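Local coordinates for glyoxylate-induced Protein (Pseudomonas aeruginosa, PDB 1SQ4) that is of unknown function but, as a double-barrelled cupin, probably has ureidoglycine aminohydrolase activity, at residues Gly174-Thr179 with Gly202-Ala207; His214-Leu219 with Asp238-Arg243; Val224-Gln229 with Pro247-Ser252. One frame throughout, in Å; residues are numbered along the deposited sequence.

All three contacts belong to the second cupin barrel. Contact 2 lies deepest, about 8 Å from the centre of the chain, and is wholly buried; contacts 1 and 3 lie about 19 Å out, contact 3 mostly buried, its outer face and end also packing on neighbouring subunits, and contact 1 only partly buried. Contacts 2 and 3 are antiparallel strand pairs held by backbone hydrogen bonds, one in the large sheet and the other in the small, and they meet through Leu242 with Gln248 and Met240 with Tyr225. Contact 1 differs in chemistry: a tryptophan of the large sheet packs on the edge of the small one. Segment 202-207 binds segment 247-252, joining contacts 1 and 3.

Contact 1 (Gly174-Thr179 with Gly202-Ala207); sequences GRWSTT and GVIPFA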
loop_
_atom_site.group_PDB
_atom_site.type_symbol
_atom_site.label_atom_id
_atom_site.label_comp_id
_atom_site.label_asym_id
_atom_site.label_seq_id
_atom_site.Cartn_x
_atom_site.Cartn_y
_atom_site.Cartn_z
ATOM N N GLY A 174 -21.583 -14.363 -29.834
ATOM C CA GLY A 174 -21.412 -15.799 -29.670
ATOM C C GLY A 174 -19.980 -16.263 -29.439
ATOM O O GLY A 174 -19.638 -17.404 -29.762
ATOM N N ARG A 175 -19.148 -15.383 -28.882
ATOM C CA ARG A 175 -17.743 -15.682 -28.588
ATOM C C ARG A 175 -17.583 -16.214 -27.160
ATOM O O ARG A 175 -16.466 -16.412 -26.683
ATOM C CB ARG A 175 -16.887 -14.414 -28.721
ATOM C CG ARG A 175 -16.203 -14.177 -30.064
ATOM C CD ARG A 175 -17.180 -14.055 -31.231
ATOM N NE ARG A 175 -16.544 -13.431 -32.393
ATOM C CZ ARG A 175 -15.503 -13.934 -33.054
ATOM N NH1 ARG A 175 -14.963 -15.090 -32.683
ATOM N NH2 ARG A 175 -14.979 -13.254 -34.070
ATOM N N TRP A 176 -18.697 -16.438 -26.477
ATOM C CA TRP A 176 -18.663 -16.912 -25.105
ATOM C C TRP A 176 -19.833 -17.867 -24.916
ATOM O O TRP A 176 -20.964 -17.552 -25.277
ATOM C CB TRP A 176 -18.758 -15.699 -24.173
ATOM C CG TRP A 176 -18.704 -15.998 -22.723
ATOM C CD1 TRP A 176 -17.970 -16.969 -22.114
ATOM C CD2 TRP A 176 -19.403 -15.310 -21.680
ATOM N NE1 TRP A 176 -18.171 -16.935 -20.753
ATOM C CE2 TRP A 176 -19.047 -15.926 -20.461
ATOM C CE3 TRP A 176 -20.296 -14.234 -21.656
ATOM C CZ2 TRP A 176 -19.554 -15.504 -19.229
ATOM C CZ3 TRP A 176 -20.802 -13.813 -20.429
ATOM C CH2 TRP A 176 -20.430 -14.448 -19.235
ATOM N N SER A 177 -19.560 -19.045 -24.367
ATOM C CA SER A 177 -20.594 -20.048 -24.166
ATOM C C SER A 177 -20.277 -20.874 -22.934
ATOM O O SER A 177 -19.214 -20.723 -22.346
ATOM C CB SER A 177 -20.655 -20.964 -25.376
ATOM O OG SER A 177 -19.406 -21.616 -25.542
ATOM N N THR A 178 -21.189 -21.768 -22.569
ATOM C CA THR A 178 -21.001 -22.605 -21.396
ATOM C C THR A 178 -21.537 -24.008 -21.651
ATOM O O THR A 178 -22.610 -24.171 -22.240
ATOM C CB THR A 178 -21.766 -22.026 -20.185
ATOM O OG1 THR A 178 -21.338 -20.684 -19.943
ATOM C CG2 THR A 178 -21.524 -22.863 -18.946
ATOM N N THR A 179 -20.800 -25.024 -21.216
ATOM C CA THR A 179 -21.269 -26.386 -21.385
ATOM C C THR A 179 -21.710 -26.895 -20.021
ATOM O O THR A 179 -20.929 -26.905 -19.075
ATOM C CB THR A 179 -20.177 -27.296 -21.940
ATOM O OG1 THR A 179 -19.915 -28.354 -21.006
ATOM C CG2 THR A 179 -18.912 -26.505 -22.199
ATOM N N GLY A 202 -13.266 -11.195 -28.794
ATOM C CA GLY A 202 -12.900 -9.968 -28.119
ATOM C C GLY A 202 -12.965 -9.988 -26.605
ATOM O O GLY A 202 -12.661 -10.993 -25.951
ATOM N N VAL A 203 -13.376 -8.852 -26.056
ATOM C CA VAL A 203 -13.467 -8.672 -24.621
ATOM C C VAL A 203 -14.768 -9.181 -24.020
ATOM O O VAL A 203 -15.769 -9.364 -24.717
ATOM C CB VAL A 203 -13.333 -7.181 -24.253
ATOM C CG1 VAL A 203 -12.894 -7.038 -22.798
ATOM C CG2 VAL A 203 -12.352 -6.502 -25.200
ATOM N N ILE A 204 -14.730 -9.416 -22.710
ATOM C CA ILE A 204 -15.885 -9.868 -21.960
ATOM C C ILE A 204 -15.914 -9.100 -20.649
ATOM O O ILE A 204 -15.416 -9.569 -19.630
ATOM C CB ILE A 204 -15.822 -11.353 -21.633
ATOM C CG1 ILE A 204 -15.686 -12.170 -22.914
ATOM C CG2 ILE A 204 -17.061 -11.749 -20.863
ATOM C CD1 ILE A 204 -14.272 -12.181 -23.469
ATOM N N PRO A 205 -16.505 -7.901 -20.666
ATOM C CA PRO A 205 -16.616 -7.031 -19.497
ATOM C C PRO A 205 -17.284 -7.656 -18.286
ATOM O O PRO A 205 -16.991 -7.277 -17.158
ATOM C CB PRO A 205 -17.380 -5.831 -20.041
ATOM C CG PRO A 205 -18.197 -6.425 -21.139
ATOM C CD PRO A 205 -17.214 -7.315 -21.815
ATOM N N PHE A 206 -18.189 -8.599 -18.505
ATOM C CA PHE A 206 -18.850 -9.256 -17.384
ATOM C C PHE A 206 -18.812 -10.765 -17.591
ATOM O O PHE A 206 -19.674 -11.337 -18.262
ATOM C CB PHE A 206 -20.298 -8.776 -17.241
ATOM C CG PHE A 206 -20.428 -7.292 -17.007
ATOM C CD1 PHE A 206 -20.380 -6.396 -18.074
ATOM C CD2 PHE A 206 -20.590 -6.785 -15.716
ATOM C CE1 PHE A 206 -20.493 -5.017 -17.859
ATOM C CE2 PHE A 206 -20.703 -5.410 -15.491
ATOM C CZ PHE A 206 -20.653 -4.525 -16.565
ATOM N N ALA A 207 -17.802 -11.411 -17.019
ATOM C CA ALA A 207 -17.653 -12.849 -17.178
ATOM C C ALA A 207 -18.053 -13.622 -15.934
ATOM O O ALA A 207 -17.872 -14.845 -15.866
ATOM C CB ALA A 207 -16.219 -13.181 -17.564
#
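Trp176 reaches from the large antiparallel sheet of the second cupin barrel to Ile204, on the weakly bonded strand at the edge of the small sheet, so the contact joins the two sheets through a side chain. Its first torsion sets CG anti to the backbone N (chi1 -179°), starting the indole toward Ile204.

The apolar part of the contact is a CH-pi interaction. Ile204 CG2 lies 4.3 Å from the centroid of the six-membered ring of Trp176, over one face and 14° off the ring normal. It stands toward the rim, and its nearest ring atom is Trp176 CE3. A beta-branched isoleucine suits this place because it puts CG2, anti to the backbone N, over the ring. The same tryptophan stacks on Phe198 and touches Val196, both of strand 191-198, and Ile204 also packs on Phe198, so Trp176, Phe198 and Ile204 form one apolar cluster.

The far end of the indole meets backbone instead of side chain. Trp176 CH2 approaches Phe206 O obliquely at 3.3 Å and lies 3.8 Å from Ala207 CA. A large ring is useful here, since it spans from Ile204 to the turn beyond Pro205. The phenyl group of Phe206 leads away, to Arg39 of a neighbouring subunit, with which it makes a cation-pi contact.

Toward the surface the packing is sparse: Arg175 CG comes no closer than 4.4 Å to Gly202 N. At the buried end the small Ala207 lets the ring come up to its backbone, its CB 4.4 Å from Trp176 CZ2.

Contact 2 (His214-Leu219 with Asp238-Arg243); sequences HGLYVL and DFMWLR
His214 and Leu242 form the first of four antiparallel bridges between neighbouring strands of the large sheet in the second cupin barrel. Hydrogen-bonded pairs His214-Leu242 and Leu216-Met240 take turns with the non-hydrogen-bonded pairs Gly215-Trp241 and Tyr217-Phe239. Leu242 N donates to His214 O at 3.2 Å, Leu216 N to Met240 O at 2.9 Å, and Val218 N to Asp238 O at 2.9 Å.

On one face Leu216 CD2 meets Leu242 CD1 at 3.6 Å, while the selenomethionine Met240, bent at chi3 (-67°), folds its CE back against Leu216 CD2 and CB. Flexible aliphatic chains fit this interior face, where Leu216 and Leu242 also touch Gln248. His214 lies on it too; its ND1 is bonded to Met212 O and its ring meets His210.

The other face is aromatic. Trp241 lays its ring beneath His214 O, which sits 3.5 Å above the plane toward the rim. Gly215, without a side chain, lets the Phe239 ring come up to its backbone, Phe239 CZ lying 3.7 Å from Gly215 CA. Here Tyr217 and Phe239 pack on Gln70, on strand 69-76 of the other barrel.

The alternate backbone groups facing the partner strand are thus paired, while the two faces differ: a largely aromatic one packs on strand 69-76 of the first barrel, and on the interior one His214, beside His210 and Gln248, has a position consistent with that of a metal ligand in related cupins.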
loop_
_atom_site.group_PDB
_atom_site.type_symbol
_atom_site.label_atom_id
_atom_site.label_comp_id
_atom_site.label_asym_id
_atom_site.label_seq_id
_atom_site.Cartn_x
_atom_site.Cartn_y
_atom_site.Cartn_z
ATOM N N HIS A 214 -16.463 -19.506 -5.859
ATOM C CA HIS A 214 -16.358 -20.664 -6.716
ATOM C C HIS A 214 -14.974 -20.733 -7.327
ATOM O O HIS A 214 -14.256 -19.733 -7.380
ATOM C CB HIS A 214 -17.424 -20.657 -7.810
ATOM C CG HIS A 214 -17.406 -19.444 -8.680
ATOM N ND1 HIS A 214 -17.809 -18.206 -8.232
ATOM C CD2 HIS A 214 -17.061 -19.282 -9.977
ATOM C CE1 HIS A 214 -17.714 -17.331 -9.215
ATOM N NE2 HIS A 214 -17.262 -17.958 -10.286
ATOM N N GLY A 215 -14.594 -21.927 -7.772
ATOM C CA GLY A 215 -13.278 -22.106 -8.344
ATOM C C GLY A 215 -13.286 -22.173 -9.846
ATOM O O GLY A 215 -14.296 -22.512 -10.459
ATOM N N LEU A 216 -12.142 -21.835 -10.429
ATOM C CA LEU A 216 -11.939 -21.848 -11.872
ATOM C C LEU A 216 -10.628 -22.546 -12.146
ATOM O O LEU A 216 -9.623 -22.204 -11.544
ATOM C CB LEU A 216 -11.848 -20.420 -12.403
ATOM C CG LEU A 216 -13.138 -19.699 -12.745
ATOM C CD1 LEU A 216 -14.230 -20.034 -11.757
ATOM C CD2 LEU A 216 -12.865 -18.198 -12.755
ATOM N N TYR A 217 -10.635 -23.520 -13.048
ATOM C CA TYR A 217 -9.403 -24.228 -13.398
ATOM C C TYR A 217 -9.246 -24.178 -14.911
ATOM O O TYR A 217 -10.013 -24.797 -15.641
ATOM C CB TYR A 217 -9.446 -25.686 -12.923
ATOM C CG TYR A 217 -8.175 -26.451 -13.217
ATOM C CD1 TYR A 217 -7.885 -26.889 -14.501
ATOM C CD2 TYR A 217 -7.230 -26.682 -12.216
ATOM C CE1 TYR A 217 -6.691 -27.534 -14.790
ATOM C CE2 TYR A 217 -6.026 -27.333 -12.495
ATOM C CZ TYR A 217 -5.768 -27.755 -13.791
ATOM O OH TYR A 217 -4.593 -28.409 -14.082
ATOM N N VAL A 218 -8.250 -23.447 -15.387
ATOM C CA VAL A 218 -8.066 -23.329 -16.822
ATOM C C VAL A 218 -7.644 -24.654 -17.447
ATOM O O VAL A 218 -6.564 -25.166 -17.169
ATOM C CB VAL A 218 -7.024 -22.246 -17.153
ATOM C CG1 VAL A 218 -6.997 -21.992 -18.647
ATOM C CG2 VAL A 218 -7.356 -20.971 -16.397
ATOM N N LEU A 219 -8.510 -25.200 -18.293
ATOM C CA LEU A 219 -8.233 -26.457 -18.965
ATOM C C LEU A 219 -7.430 -26.258 -20.245
ATOM O O LEU A 219 -6.597 -27.090 -20.603
ATOM C CB LEU A 219 -9.534 -27.192 -19.316
ATOM C CG LEU A 219 -10.291 -27.874 -18.175
ATOM C CD1 LEU A 219 -11.498 -28.608 -18.719
ATOM C CD2 LEU A 219 -9.359 -28.832 -17.446
ATOM N N ASP A 238 -3.593 -23.187 -14.581
ATOM C CA ASP A 238 -3.716 -22.213 -13.516
ATOM C C ASP A 238 -5.095 -22.324 -12.899
ATOM O O ASP A 238 -6.057 -22.691 -13.570
ATOM C CB ASP A 238 -3.481 -20.790 -14.037
ATOM C CG ASP A 238 -2.056 -20.574 -14.537
ATOM O OD1 ASP A 238 -1.188 -21.442 -14.287
ATOM O OD2 ASP A 238 -1.801 -19.526 -15.173
ATOM N N PHE A 239 -5.164 -22.017 -11.610
ATOM C CA PHE A 239 -6.400 -22.072 -10.854
ATOM C C PHE A 239 -6.680 -20.703 -10.230
ATOM O O PHE A 239 -5.780 -20.073 -9.672
ATOM C CB PHE A 239 -6.282 -23.123 -9.746
ATOM C CG PHE A 239 -7.519 -23.262 -8.916
ATOM C CD1 PHE A 239 -8.667 -23.821 -9.457
ATOM C CD2 PHE A 239 -7.563 -22.772 -7.620
ATOM C CE1 PHE A 239 -9.836 -23.887 -8.732
ATOM C CE2 PHE A 239 -8.737 -22.834 -6.884
ATOM C CZ PHE A 239 -9.877 -23.392 -7.446
HETATM N N MSE A 240 -7.925 -20.242 -10.341
HETATM C CA MSE A 240 -8.330 -18.961 -9.765
HETATM C C MSE A 240 -9.462 -19.209 -8.794
HETATM O O MSE A 240 -10.401 -19.930 -9.115
HETATM C CB MSE A 240 -8.827 -17.996 -10.847
HETATM C CG MSE A 240 -7.825 -17.674 -11.948
HETATM SE SE MSE A 240 -8.631 -16.648 -13.392
HETATM C CE MSE A 240 -9.850 -17.947 -14.098
ATOM N N TRP A 241 -9.374 -18.615 -7.612
ATOM C CA TRP A 241 -10.421 -18.761 -6.613
ATOM C C TRP A 241 -11.056 -17.418 -6.336
ATOM O O TRP A 241 -10.358 -16.463 -6.007
ATOM C CB TRP A 241 -9.862 -19.319 -5.311
ATOM C CG TRP A 241 -10.887 -19.337 -4.229
ATOM C CD1 TRP A 241 -11.019 -18.448 -3.216
ATOM C CD2 TRP A 241 -11.986 -20.247 -4.112
ATOM N NE1 TRP A 241 -12.134 -18.742 -2.468
ATOM C CE2 TRP A 241 -12.744 -19.846 -2.994
ATOM C CE3 TRP A 241 -12.396 -21.369 -4.841
ATOM C CZ2 TRP A 241 -13.894 -20.513 -2.595
ATOM C CZ3 TRP A 241 -13.537 -22.034 -4.449
ATOM C CH2 TRP A 241 -14.271 -21.609 -3.330
ATOM N N LEU A 242 -12.380 -17.355 -6.455
ATOM C CA LEU A 242 -13.129 -16.123 -6.219
ATOM C C LEU A 242 -13.929 -16.150 -4.918
ATOM O O LEU A 242 -14.614 -17.128 -4.631
ATOM C CB LEU A 242 -14.059 -15.853 -7.392
ATOM C CG LEU A 242 -13.340 -15.304 -8.624
ATOM C CD1 LEU A 242 -13.258 -16.335 -9.724
ATOM C CD2 LEU A 242 -14.104 -14.073 -9.104
ATOM N N ARG A 243 -13.844 -15.056 -4.153
ATOM C CA ARG A 243 -14.502 -14.908 -2.851
ATOM C C ARG A 243 -16.001 -14.661 -2.834
ATOM O O ARG A 243 -16.724 -15.270 -2.030
ATOM C CB ARG A 243 -13.834 -13.793 -2.032
ATOM C CG ARG A 243 -12.822 -14.260 -0.991
ATOM C CD ARG A 243 -13.335 -14.147 0.450
ATOM N NE ARG A 243 -12.400 -14.742 1.402
ATOM C CZ ARG A 243 -11.183 -14.264 1.644
ATOM N NH1 ARG A 243 -10.383 -14.868 2.519
ATOM N NH2 ARG A 243 -10.776 -13.167 1.021
#

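Contact 3 (Val224-Gln229 with Pro247-Ser252); sequences VYRLNQ and PQACYS
Tyr225 and Gln248 cross obliquely, the ring and amide planes 52° apart, and meet through their polar ends. Tyr225 OH donates to Gln248 OE1 at 3.0 Å, the amide oxygen lying at the ring edge near its plane. In Gln248 the second torsion carries CD out in line with the chain and the last, chi3 57°, turns OE1 to the phenol. A long side chain ending in an amide suits the place: the oxygen accepts from the tyrosine while NE2 turns to Glu208 in a weak hydrogen bond. With His214, Glu208 and Gln248 are probably part of the Glu-His-His-Gln metal site known from related ureidoglycine aminohydrolases. Tyr225 OH is also hydrogen-bonded to Tyr260 OH, so the hydroxyl is held by two partners.

Ala249 O lies over one face of the Tyr225 ring, 3.7 Å above the plane and toward the rim, and Cys250 SG approaches Tyr225 CD1 at 3.8 Å. This sulfur-aromatic contact is oblique, 70° off the ring normal.

Both strands belong to the small antiparallel sheet of the second cupin barrel, with Tyr225, Leu227, Gln248 and Cys250 on its inner face. There Tyr225 packs on Leu216 and Met240 of the large sheet, Leu227 on Met240, and Gln248 on Leu216 and Leu242. On the reverse face Arg226 and Ala249 form a hydrogen-bonded pair, Ala249 N donating to Arg226 O at 3.0 Å. The bare methyl of Ala249 lies against Arg226 CB, while the guanidinium leads away. Val224 CB packs on Tyr251 CB at 3.9 Å; Val224 also packs on Tyr251, and Tyr251 on Val224, of a neighbouring subunit.

Asn228 and Pro247 lie side by side where the strands end, Asn228 CB 3.8 Å from Pro247 CD. Proline has no N-H, but its carbonyl still accepts: Asn228 N donates to Pro247 O at 3.0 Å.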
loop_
_atom_site.group_PDB
_atom_site.type_symbol
_atom_site.label_atom_id
_atom_site.label_comp_id
_atom_site.label_asym_id
_atom_site.label_seq_id
_atom_site.Cartn_x
_atom_site.Cartn_y
_atom_site.Cartn_z
ATOM N N VAL A 224 -6.055 -12.846 -20.623
ATOM C CA VAL A 224 -5.796 -11.826 -19.630
ATOM C C VAL A 224 -7.132 -11.707 -18.924
ATOM O O VAL A 224 -8.102 -11.202 -19.489
ATOM C CB VAL A 224 -5.420 -10.475 -20.273
ATOM C CG1 VAL A 224 -5.138 -9.432 -19.188
ATOM C CG2 VAL A 224 -4.196 -10.653 -21.149
ATOM N N TYR A 225 -7.185 -12.212 -17.699
ATOM C CA TYR A 225 -8.412 -12.202 -16.919
ATOM C C TYR A 225 -8.338 -11.075 -15.926
ATOM O O TYR A 225 -7.279 -10.767 -15.384
ATOM C CB TYR A 225 -8.559 -13.521 -16.165
ATOM C CG TYR A 225 -9.978 -13.974 -15.914
ATOM C CD1 TYR A 225 -10.708 -14.609 -16.915
ATOM C CD2 TYR A 225 -10.570 -13.830 -14.656
ATOM C CE1 TYR A 225 -11.985 -15.098 -16.674
ATOM C CE2 TYR A 225 -11.852 -14.315 -14.405
ATOM C CZ TYR A 225 -12.548 -14.950 -15.420
ATOM O OH TYR A 225 -13.802 -15.448 -15.185
ATOM N N ARG A 226 -9.479 -10.467 -15.675
ATOM C CA ARG A 226 -9.557 -9.369 -14.738
ATOM C C ARG A 226 -10.255 -9.844 -13.464
ATOM O O ARG A 226 -11.441 -10.160 -13.487
ATOM C CB ARG A 226 -10.340 -8.237 -15.396
ATOM C CG ARG A 226 -10.660 -7.057 -14.510
ATOM C CD ARG A 226 -9.424 -6.256 -14.231
ATOM N NE ARG A 226 -9.723 -4.970 -13.603
ATOM C CZ ARG A 226 -10.310 -3.946 -14.214
ATOM N NH1 ARG A 226 -10.674 -4.046 -15.485
ATOM N NH2 ARG A 226 -10.517 -2.811 -13.553
ATOM N N LEU A 227 -9.520 -9.921 -12.361
ATOM C CA LEU A 227 -10.108 -10.328 -11.085
ATOM C C LEU A 227 -10.119 -9.096 -10.193
ATOM O O LEU A 227 -9.078 -8.655 -9.718
ATOM C CB LEU A 227 -9.273 -11.432 -10.434
ATOM C CG LEU A 227 -9.134 -12.728 -11.248
ATOM C CD1 LEU A 227 -7.900 -13.497 -10.807
ATOM C CD2 LEU A 227 -10.391 -13.571 -11.104
ATOM N N ASN A 228 -11.298 -8.523 -9.994
ATOM C CA ASN A 228 -11.439 -7.344 -9.155
ATOM C C ASN A 228 -10.387 -6.251 -9.372
ATOM O O ASN A 228 -9.434 -6.153 -8.609
ATOM C CB ASN A 228 -11.416 -7.772 -7.682
ATOM C CG ASN A 228 -11.497 -6.595 -6.730
ATOM O OD1 ASN A 228 -12.347 -5.720 -6.882
ATOM N ND2 ASN A 228 -10.622 -6.572 -5.739
ATOM N N GLN A 229 -10.541 -5.426 -10.399
ATOM C CA GLN A 229 -9.581 -4.340 -10.607
ATOM C C GLN A 229 -8.149 -4.772 -10.939
ATOM O O GLN A 229 -7.266 -3.928 -11.100
ATOM C CB GLN A 229 -9.548 -3.444 -9.360
ATOM C CG GLN A 229 -10.834 -2.706 -9.112
ATOM C CD GLN A 229 -11.105 -1.672 -10.183
ATOM O OE1 GLN A 229 -10.546 -0.562 -10.156
ATOM N NE2 GLN A 229 -11.936 -2.038 -11.160
ATOM N N PRO A 247 -15.526 -8.991 -9.048
ATOM C CA PRO A 247 -15.730 -8.734 -10.477
ATOM C C PRO A 247 -14.877 -9.646 -11.368
ATOM O O PRO A 247 -13.744 -9.985 -11.023
ATOM C CB PRO A 247 -15.350 -7.262 -10.617
ATOM C CG PRO A 247 -15.680 -6.703 -9.267
ATOM C CD PRO A 247 -15.147 -7.755 -8.346
ATOM N N GLN A 248 -15.430 -10.037 -12.511
ATOM C CA GLN A 248 -14.728 -10.912 -13.444
ATOM C C GLN A 248 -14.853 -10.442 -14.879
ATOM O O GLN A 248 -15.951 -10.384 -15.435
ATOM C CB GLN A 248 -15.289 -12.325 -13.361
ATOM C CG GLN A 248 -15.415 -12.882 -11.963
ATOM C CD GLN A 248 -15.904 -14.308 -11.988
ATOM O OE1 GLN A 248 -15.279 -15.160 -12.608
ATOM N NE2 GLN A 248 -17.022 -14.579 -11.324
ATOM N N ALA A 249 -13.723 -10.119 -15.488
ATOM C CA ALA A 249 -13.703 -9.674 -16.878
ATOM C C ALA A 249 -12.676 -10.526 -17.578
ATOM O O ALA A 249 -11.650 -10.891 -17.000
ATOM C CB ALA A 249 -13.309 -8.221 -16.954
ATOM N N CYS A 250 -12.936 -10.838 -18.830
ATOM C CA CYS A 250 -12.007 -11.676 -19.541
ATOM C C CYS A 250 -11.543 -11.075 -20.848
ATOM O O CYS A 250 -12.290 -10.371 -21.517
ATOM C CB CYS A 250 -12.633 -13.045 -19.788
ATOM S SG CYS A 250 -11.498 -14.172 -20.591
ATOM N N TYR A 251 -10.300 -11.359 -21.208
ATOM C CA TYR A 251 -9.742 -10.841 -22.443
ATOM C C TYR A 251 -9.028 -11.996 -23.128
ATOM O O TYR A 251 -7.806 -12.063 -23.125
ATOM C CB TYR A 251 -8.746 -9.719 -22.135
ATOM C CG TYR A 251 -8.687 -8.610 -23.165
ATOM C CD1 TYR A 251 -9.422 -7.428 -22.999
ATOM C CD2 TYR A 251 -7.894 -8.739 -24.304
ATOM C CE1 TYR A 251 -9.366 -6.398 -23.950
ATOM C CE2 TYR A 251 -7.826 -7.725 -25.263
ATOM C CZ TYR A 251 -8.563 -6.556 -25.088
ATOM O OH TYR A 251 -8.512 -5.575 -26.068
ATOM N N SER A 252 -9.792 -12.916 -23.702
ATOM C CA SER A 252 -9.201 -14.062 -24.375
ATOM C C SER A 252 -8.815 -13.692 -25.795
ATOM O O SER A 252 -9.674 -13.589 -26.680
ATOM C CB SER A 252 -10.187 -15.217 -24.416
ATOM O OG SER A 252 -11.309 -14.866 -25.195
#